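(S)-ureidoglycine aminohydrolase cupin domain-containing protein (Pseudomonas syringae pv. tomato, PDB 3MYX) is of unknown function but, as a two-domain cupin, may be related to (S)-ureidoglycine aminohydrolase. Local coordinates at residues D31-G36 against T56-E61; S35-A40 against W111-S116. All coordinates share one frame; numbering follows the deposited sequence.

Interaction 1: residues D31-G36 against T56-E61; sequences DPFDSG and TALSVE
Pro32 and Val60 bring the irregular loop 31-36 and the edge strand 57-60 together in the N-terminal half of this cupin, with their CA atoms 7.1 Å apart and no hydrogen bond between the two segments. The strand is outermost in a four-stranded antiparallel sheet, where Leu58 and Val60 pair with Ile103 and Val101 through the backbone; the loop leads into strand 37-39 of the neighbouring sheet. Contact is made mostly by apolar side chains, and it is small, burying 167 Å² in all. CB of Pro32 packs on CG2 of Val60 at 3.8 Å, the two side chains running roughly at right angles. Beside them, in the conformer described (Leu58 has a second), CD2 of Leu58 touches both the carbonyl oxygen of Pro32 and the ring of Phe33. A chi1 of 69° places CG between the two backbone branches, and CD2 of Leu58 lies 4.2 Å from the centroid of the Phe33 ring, off-centre, in a CH-pi contact; the nearest ring atom is CE1. Phe33 is buried, packing also on Ile103 and meeting Phe54 edge-to-face. An Asx turn shapes the loop at this point: Asp31 OD1 accepts from Phe33 N at 3.0 Å, the N-H arriving from above the carboxylate plane.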
ATOM      1  N   ASP A  31     -18.181   1.554  -4.902  1.00  6.16           N
ATOM      2  CA  ASP A  31     -16.897   1.410  -5.614  1.00  6.28           C
ATOM      3  C   ASP A  31     -17.090   1.825  -7.073  1.00  7.40           C
ATOM      4  O   ASP A  31     -17.963   1.302  -7.758  1.00  8.10           O
ATOM      5  CB  ASP A  31     -16.451  -0.054  -5.559  1.00  7.05           C
ATOM      6  CG  ASP A  31     -14.991  -0.258  -5.886  1.00  6.98           C
ATOM      7  OD1 ASP A  31     -14.351   0.653  -6.470  1.00  7.03           O
ATOM      8  OD2 ASP A  31     -14.487  -1.364  -5.575  1.00  6.68           O
ATOM      9  N   PRO A  32     -16.262   2.745  -7.581  1.00  7.60           N
ATOM     10  CA  PRO A  32     -16.350   3.069  -9.014  1.00  9.39           C
ATOM     11  C   PRO A  32     -15.801   1.959  -9.924  1.00  7.60           C
ATOM     12  O   PRO A  32     -16.042   1.986 -11.135  1.00  9.31           O
ATOM     13  CB  PRO A  32     -15.504   4.342  -9.144  1.00  9.99           C
ATOM     14  CG  PRO A  32     -14.735   4.448  -7.945  1.00 12.70           C
ATOM     15  CD  PRO A  32     -15.285   3.597  -6.875  1.00  8.11           C
ATOM     16  N   PHE A  33     -15.018   1.040  -9.364  1.00  7.42           N
ATOM     17  CA  PHE A  33     -14.452  -0.096 -10.086  1.00  7.74           C
ATOM     18  C   PHE A  33     -15.300  -1.328  -9.815  1.00  7.86           C
ATOM     19  O   PHE A  33     -15.984  -1.424  -8.802  1.00  9.73           O
ATOM     20  CB  PHE A  33     -12.984  -0.319  -9.714  1.00  8.13           C
ATOM     21  CG  PHE A  33     -12.098   0.814 -10.130  1.00  7.50           C
ATOM     22  CD1 PHE A  33     -11.669   0.904 -11.445  1.00  7.52           C
ATOM     23  CD2 PHE A  33     -11.721   1.810  -9.234  1.00  8.03           C
ATOM     24  CE1 PHE A  33     -10.875   1.964 -11.857  1.00  8.74           C
ATOM     25  CE2 PHE A  33     -10.926   2.868  -9.632  1.00  8.77           C
ATOM     26  CZ  PHE A  33     -10.508   2.953 -10.946  1.00  8.73           C
ATOM     27  N   ASP A  34     -15.280  -2.257 -10.751  1.00  8.64           N
ATOM     28  CA  ASP A  34     -16.079  -3.477 -10.630  1.00  9.82           C
ATOM     29  C   ASP A  34     -15.283  -4.647 -11.208  1.00  8.78           C
ATOM     30  O   ASP A  34     -14.572  -5.296 -10.458  1.00  9.05           O
ATOM     31  CB  ASP A  34     -17.494  -3.311 -11.213  1.00 11.35           C
ATOM     32  CG  ASP A  34     -17.529  -2.476 -12.474  1.00 14.22           C
ATOM     33  OD1 ASP A  34     -17.228  -3.033 -13.548  1.00 14.84           O
ATOM     34  OD2 ASP A  34     -17.880  -1.273 -12.403  1.00 17.01           O
ATOM     35  N   SER A  35     -15.347  -4.882 -12.523  1.00  9.60           N
ATOM     36  CA  SER A  35     -14.617  -5.999 -13.122  1.00 10.84           C
ATOM     37  C   SER A  35     -13.106  -5.865 -12.928  1.00 10.51           C
ATOM     38  O   SER A  35     -12.388  -6.870 -12.832  1.00 11.70           O
ATOM     39  CB  SER A  35     -14.944  -6.161 -14.625  1.00 13.11           C
ATOM     40  OG  SER A  35     -14.581  -5.028 -15.381  1.00 17.24           O
ATOM     41  N   GLY A  36     -12.637  -4.626 -12.878  1.00  9.21           N
ATOM     42  CA  GLY A  36     -11.216  -4.349 -12.683  1.00  8.90           C
ATOM     43  C   GLY A  36     -10.724  -4.426 -11.253  1.00  6.83           C
ATOM     44  O   GLY A  36      -9.517  -4.433 -11.026  1.00  9.05           O
ATOM     45  N   THR A  56      -8.902   2.193 -19.426  1.00  8.68           N
ATOM     46  CA  THR A  56      -9.675   3.285 -19.973  0.50  8.72           C
ATOM     47  C   THR A  56      -9.676   4.452 -18.949  1.00  8.66           C
ATOM     48  O   THR A  56      -8.960   4.417 -17.961  1.00  8.98           O
ATOM     49  CB  THR A  56     -11.116   2.764 -20.315  0.50  8.96           C
ATOM     50  OG1 THR A  56     -11.708   2.180 -19.150  0.50 10.35           O
ATOM     51  CG2 THR A  56     -11.077   1.687 -21.430  0.50 10.97           C
ATOM     52  N   ALA A  57     -10.514   5.460 -19.182  1.00  9.33           N
ATOM     53  CA  ALA A  57     -10.720   6.534 -18.222  1.00 10.30           C
ATOM     54  C   ALA A  57     -12.099   6.458 -17.594  1.00  9.49           C
ATOM     55  O   ALA A  57     -13.075   6.075 -18.238  1.00 11.65           O
ATOM     56  CB  ALA A  57     -10.511   7.890 -18.873  1.00 10.88           C
ATOM     57  N   LEU A  58     -12.155   6.839 -16.329  1.00  9.71           N
ATOM     58  CA  LEU A  58     -13.428   7.011 -15.646  0.50  9.84           C
ATOM     59  C   LEU A  58     -13.342   8.204 -14.708  1.00  9.28           C
ATOM     60  O   LEU A  58     -12.318   8.516 -14.137  1.00  9.42           O
ATOM     61  CB  LEU A  58     -13.935   5.720 -14.947  0.50 11.19           C
ATOM     62  CG  LEU A  58     -13.234   5.124 -13.713  0.50 10.31           C
ATOM     63  CD1 LEU A  58     -13.347   6.051 -12.528  0.50 11.45           C
ATOM     64  CD2 LEU A  58     -13.771   3.734 -13.341  0.50 10.15           C
ATOM     65  N   SER A  59     -14.455   8.904 -14.621  1.00 10.75           N
ATOM     66  CA  SER A  59     -14.556  10.095 -13.796  1.00 10.52           C
ATOM     67  C   SER A  59     -15.471   9.794 -12.608  1.00 10.78           C
ATOM     68  O   SER A  59     -16.530   9.166 -12.758  1.00 13.72           O
ATOM     69  CB  SER A  59     -15.114  11.261 -14.616  1.00 11.88           C
ATOM     70  OG  SER A  59     -14.205  11.689 -15.631  1.00 13.56           O
ATOM     71  N   VAL A  60     -15.059  10.242 -11.429  1.00  9.03           N
ATOM     72  CA  VAL A  60     -15.799  10.044 -10.197  1.00  9.60           C
ATOM     73  C   VAL A  60     -16.058  11.414  -9.574  1.00  8.92           C
ATOM     74  O   VAL A  60     -15.120  12.190  -9.370  1.00  8.74           O
ATOM     75  CB  VAL A  60     -14.988   9.169  -9.226  1.00  9.97           C
ATOM     76  CG1 VAL A  60     -15.825   8.805  -7.987  1.00 11.34           C
ATOM     77  CG2 VAL A  60     -14.477   7.912  -9.932  1.00 11.47           C
ATOM     78  N   GLU A  61     -17.319  11.735  -9.279  1.00  9.91           N
ATOM     79  CA  GLU A  61     -17.640  13.063  -8.756  0.50 10.85           C
ATOM     80  C   GLU A  61     -17.105  13.284  -7.338  1.00 10.54           C
ATOM     81  O   GLU A  61     -16.632  14.369  -7.036  1.00  9.94           O
ATOM     82  CB  GLU A  61     -19.149  13.330  -8.825  0.50 12.81           C
ATOM     83  CG  GLU A  61     -19.611  14.661  -8.213  0.50 14.56           C
ATOM     84  CD  GLU A  61     -18.799  15.865  -8.664  0.50 18.22           C
ATOM     85  OE1 GLU A  61     -18.308  15.855  -9.816  0.50 18.42           O
ATOM     86  OE2 GLU A  61     -18.657  16.817  -7.858  0.50 21.15           O
TER

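Interaction 2: residues S35-A40 against W111-S116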
ATOM      1  N   SER A  35     -15.347  -4.882 -12.523  1.00  9.60           N
ATOM      2  CA  SER A  35     -14.617  -5.999 -13.122  1.00 10.84           C
ATOM      3  C   SER A  35     -13.106  -5.865 -12.928  1.00 10.51           C
ATOM      4  O   SER A  35     -12.388  -6.870 -12.832  1.00 11.70           O
ATOM      5  CB  SER A  35     -14.944  -6.161 -14.625  1.00 13.11           C
ATOM      6  OG  SER A  35     -14.581  -5.028 -15.381  1.00 17.24           O
ATOM      7  N   GLY A  36     -12.637  -4.626 -12.878  1.00  9.21           N
ATOM      8  CA  GLY A  36     -11.216  -4.349 -12.683  1.00  8.90           C
ATOM      9  C   GLY A  36     -10.724  -4.426 -11.253  1.00  6.83           C
ATOM     10  O   GLY A  36      -9.517  -4.433 -11.026  1.00  9.05           O
ATOM     11  N   ARG A  37     -11.646  -4.451 -10.283  1.00  7.40           N
ATOM     12  CA  ARG A  37     -11.292  -4.474  -8.871  1.00  7.55           C
ATOM     13  C   ARG A  37     -11.039  -5.898  -8.412  1.00  7.55           C
ATOM     14  O   ARG A  37     -11.927  -6.755  -8.505  1.00  8.41           O
ATOM     15  CB  ARG A  37     -12.410  -3.828  -8.032  1.00  7.34           C
ATOM     16  CG  ARG A  37     -12.168  -3.872  -6.526  1.00  7.93           C
ATOM     17  CD  ARG A  37     -11.131  -2.866  -6.061  1.00  7.24           C
ATOM     18  NE  ARG A  37     -11.681  -1.525  -6.011  1.00  6.63           N
ATOM     19  CZ  ARG A  37     -10.992  -0.433  -5.695  1.00  5.75           C
ATOM     20  NH1 ARG A  37      -9.697  -0.497  -5.477  1.00  6.87           N
ATOM     21  NH2 ARG A  37     -11.607   0.732  -5.633  1.00  6.32           N
ATOM     22  N   ARG A  38      -9.830  -6.148  -7.914  1.00  7.28           N
ATOM     23  CA  ARG A  38      -9.406  -7.483  -7.486  1.00  7.90           C
ATOM     24  C   ARG A  38      -8.948  -7.351  -6.053  1.00  7.37           C
ATOM     25  O   ARG A  38      -7.840  -6.865  -5.775  1.00  8.72           O
ATOM     26  CB  ARG A  38      -8.285  -8.015  -8.386  1.00  8.90           C
ATOM     27  CG  ARG A  38      -8.511  -7.815  -9.870  1.00  9.51           C
ATOM     28  CD  ARG A  38      -9.705  -8.579 -10.386  1.00 12.01           C
ATOM     29  NE  ARG A  38     -10.010  -8.182 -11.760  1.00 14.69           N
ATOM     30  CZ  ARG A  38      -9.366  -8.628 -12.839  1.00 17.80           C
ATOM     31  NH1 ARG A  38      -8.383  -9.511 -12.715  1.00 19.51           N
ATOM     32  NH2 ARG A  38      -9.715  -8.189 -14.047  1.00 19.91           N
ATOM     33  N   THR A  39      -9.813  -7.750  -5.125  1.00  7.45           N
ATOM     34  CA  THR A  39      -9.571  -7.506  -3.708  1.00  8.38           C
ATOM     35  C   THR A  39      -8.994  -8.738  -3.033  1.00  9.10           C
ATOM     36  O   THR A  39      -9.574  -9.820  -3.111  1.00 10.98           O
ATOM     37  CB  THR A  39     -10.879  -7.070  -3.039  1.00  9.11           C
ATOM     38  OG1 THR A  39     -11.322  -5.861  -3.673  1.00  9.35           O
ATOM     39  CG2 THR A  39     -10.688  -6.838  -1.563  1.00 11.31           C
ATOM     40  N   ALA A  40      -7.838  -8.572  -2.395  1.00  8.14           N
ATOM     41  CA  ALA A  40      -7.183  -9.650  -1.668  1.00  8.92           C
ATOM     42  C   ALA A  40      -7.594  -9.712  -0.205  1.00  8.84           C
ATOM     43  O   ALA A  40      -7.483 -10.763   0.426  1.00 10.85           O
ATOM     44  CB  ALA A  40      -5.690  -9.493  -1.771  1.00  9.84           C
ATOM     45  N   TRP A 111      -2.338  -1.694 -11.058  1.00  6.85           N
ATOM     46  CA  TRP A 111      -1.768  -1.137  -9.839  1.00  6.48           C
ATOM     47  C   TRP A 111      -2.229  -1.871  -8.609  1.00  6.14           C
ATOM     48  O   TRP A 111      -3.300  -2.467  -8.610  1.00  7.46           O
ATOM     49  CB  TRP A 111      -2.085   0.343  -9.708  1.00  6.50           C
ATOM     50  CG  TRP A 111      -3.520   0.794  -9.736  1.00  7.12           C
ATOM     51  CD1 TRP A 111      -4.329   1.038  -8.662  1.00  6.78           C
ATOM     52  CD2 TRP A 111      -4.287   1.167 -10.899  1.00  6.27           C
ATOM     53  NE1 TRP A 111      -5.527   1.551  -9.070  1.00  7.88           N
ATOM     54  CE2 TRP A 111      -5.548   1.616 -10.436  1.00  8.16           C
ATOM     55  CE3 TRP A 111      -4.040   1.146 -12.279  1.00  9.08           C
ATOM     56  CZ2 TRP A 111      -6.544   2.072 -11.300  1.00  9.08           C
ATOM     57  CZ3 TRP A 111      -5.049   1.563 -13.140  1.00 10.30           C
ATOM     58  CH2 TRP A 111      -6.277   2.027 -12.640  1.00 10.74           C
ATOM     59  N   ALA A 112      -1.403  -1.841  -7.566  1.00  6.11           N
ATOM     60  CA  ALA A 112      -1.837  -2.283  -6.252  1.00  5.70           C
ATOM     61  C   ALA A 112      -2.558  -1.133  -5.556  1.00  6.05           C
ATOM     62  O   ALA A 112      -2.304   0.034  -5.824  1.00  6.75           O
ATOM     63  CB  ALA A 112      -0.670  -2.762  -5.401  1.00  6.47           C
ATOM     64  N   PHE A 113      -3.452  -1.470  -4.640  1.00  6.20           N
ATOM     65  CA  PHE A 113      -4.144  -0.456  -3.868  1.00  5.98           C
ATOM     66  C   PHE A 113      -4.290  -0.841  -2.409  1.00  5.00           C
ATOM     67  O   PHE A 113      -4.310  -2.030  -2.046  1.00  5.75           O
ATOM     68  CB  PHE A 113      -5.543  -0.168  -4.458  1.00  6.10           C
ATOM     69  CG  PHE A 113      -6.579  -1.232  -4.147  1.00  6.14           C
ATOM     70  CD1 PHE A 113      -7.336  -1.190  -2.984  1.00  5.96           C
ATOM     71  CD2 PHE A 113      -6.802  -2.294  -5.017  1.00  5.67           C
ATOM     72  CE1 PHE A 113      -8.264  -2.179  -2.679  1.00  6.77           C
ATOM     73  CE2 PHE A 113      -7.751  -3.285  -4.712  1.00  6.30           C
ATOM     74  CZ  PHE A 113      -8.473  -3.225  -3.534  1.00  7.53           C
ATOM     75  N   CYS A 114      -4.410   0.194  -1.578  1.00  5.31           N
ATOM     76  CA  CYS A 114      -4.941   0.082  -0.218  1.00  5.89           C
ATOM     77  C   CYS A 114      -5.952   1.202  -0.056  1.00  5.97           C
ATOM     78  O   CYS A 114      -5.661   2.359  -0.354  1.00  7.06           O
ATOM     79  CB  CYS A 114      -3.819   0.212   0.805  1.00  7.32           C
ATOM     80  SG  CYS A 114      -4.407   0.067   2.520  1.00  9.56           S
ATOM     81  N   ALA A 115      -7.163   0.849   0.387  1.00  6.94           N
ATOM     82  CA  ALA A 115      -8.240   1.809   0.555  1.00  6.16           C
ATOM     83  C   ALA A 115      -8.820   1.727   1.945  1.00  6.70           C
ATOM     84  O   ALA A 115      -9.021   0.633   2.467  1.00  7.90           O
ATOM     85  CB  ALA A 115      -9.346   1.539  -0.471  1.00  7.29           C
ATOM     86  N   SER A 116      -9.133   2.891   2.506  1.00  6.17           N
ATOM     87  CA  SER A 116     -10.026   2.974   3.652  1.00  5.07           C
ATOM     88  C   SER A 116     -11.414   3.232   3.097  1.00  5.45           C
ATOM     89  O   SER A 116     -11.705   4.317   2.596  1.00  6.88           O
ATOM     90  CB  SER A 116      -9.625   4.104   4.578  1.00  6.08           C
ATOM     91  OG  SER A 116     -10.565   4.258   5.634  1.00  8.75           O
TER
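Strand 37-39 crosses strand 111-116 at 65°, with the segment axes 8.9 Å apart at their closest, and no hydrogen bond joins them; strand 47-54 pairs with both. The space between the backbones is filled largely by Phe113, whose ring receives Arg37 over one face. NH1 of Arg37 sits above the centre of the Phe113 ring, 3.2 Å from its plane, and CZ of Arg37 lies 4.3 Å from the centroid of the Phe113 ring, only 9° off the normal: a cation-pi contact. The guanidinium does not lie flat on the ring. Its plane is turned by 66°, leaving the edge that carries NH1 directed at the aromatic face. Bends at chi2 and chi3 fold the arginine chain back, so that CD of Arg37 also rests on the ring, 3.7 Å from CE2 of Phe113. Charge on the guanidinium is met by two carboxylates from outside the two segments, Asp31 at NE and Glu67 at NH1, and these partners probably help to set its rotation over the ring. At the ring edge, near its plane, the carbonyl O of Arg38 lies 3.7 Å from CE2 of Phe113, and OG1 of Thr39 approaches CZ. The Arg38 side chain turns back to the chain before it and grips it side-on, NE and NH2 both donating to the carbonyl O of Ser35; the NE bond is the shorter, 2.9 Å from NE of Arg38 to O of Ser35. The Arg37-Phe113 pair is thus a buried feature of this protein, set between two strands that have strand 47-54 between them in one curled antiparallel sheet, as in the beta-barrel of a cupin domain.

Interactions 1 and 2 start from one continuous piece of chain, sharing Ser35 and Gly36, and their centres lie about 12 Å apart. Two contacts link them: a salt bridge and an apolar packing. OD2 of Asp31 forms the salt bridge with NE of Arg37 at 2.8 Å, so the residue whose other carboxylate oxygen shapes the loop of interaction 1 also helps to orient the guanidinium of interaction 2. In the apolar contact, CZ of Phe33 packs against CZ2 of Trp111 at 4.1 Å, joining the Phe33 ring that touches Leu58 to the strand that carries Phe113. Together the contacts run from an edge strand of the four-stranded sheet into the more deeply buried interior of the N-terminal cupin half.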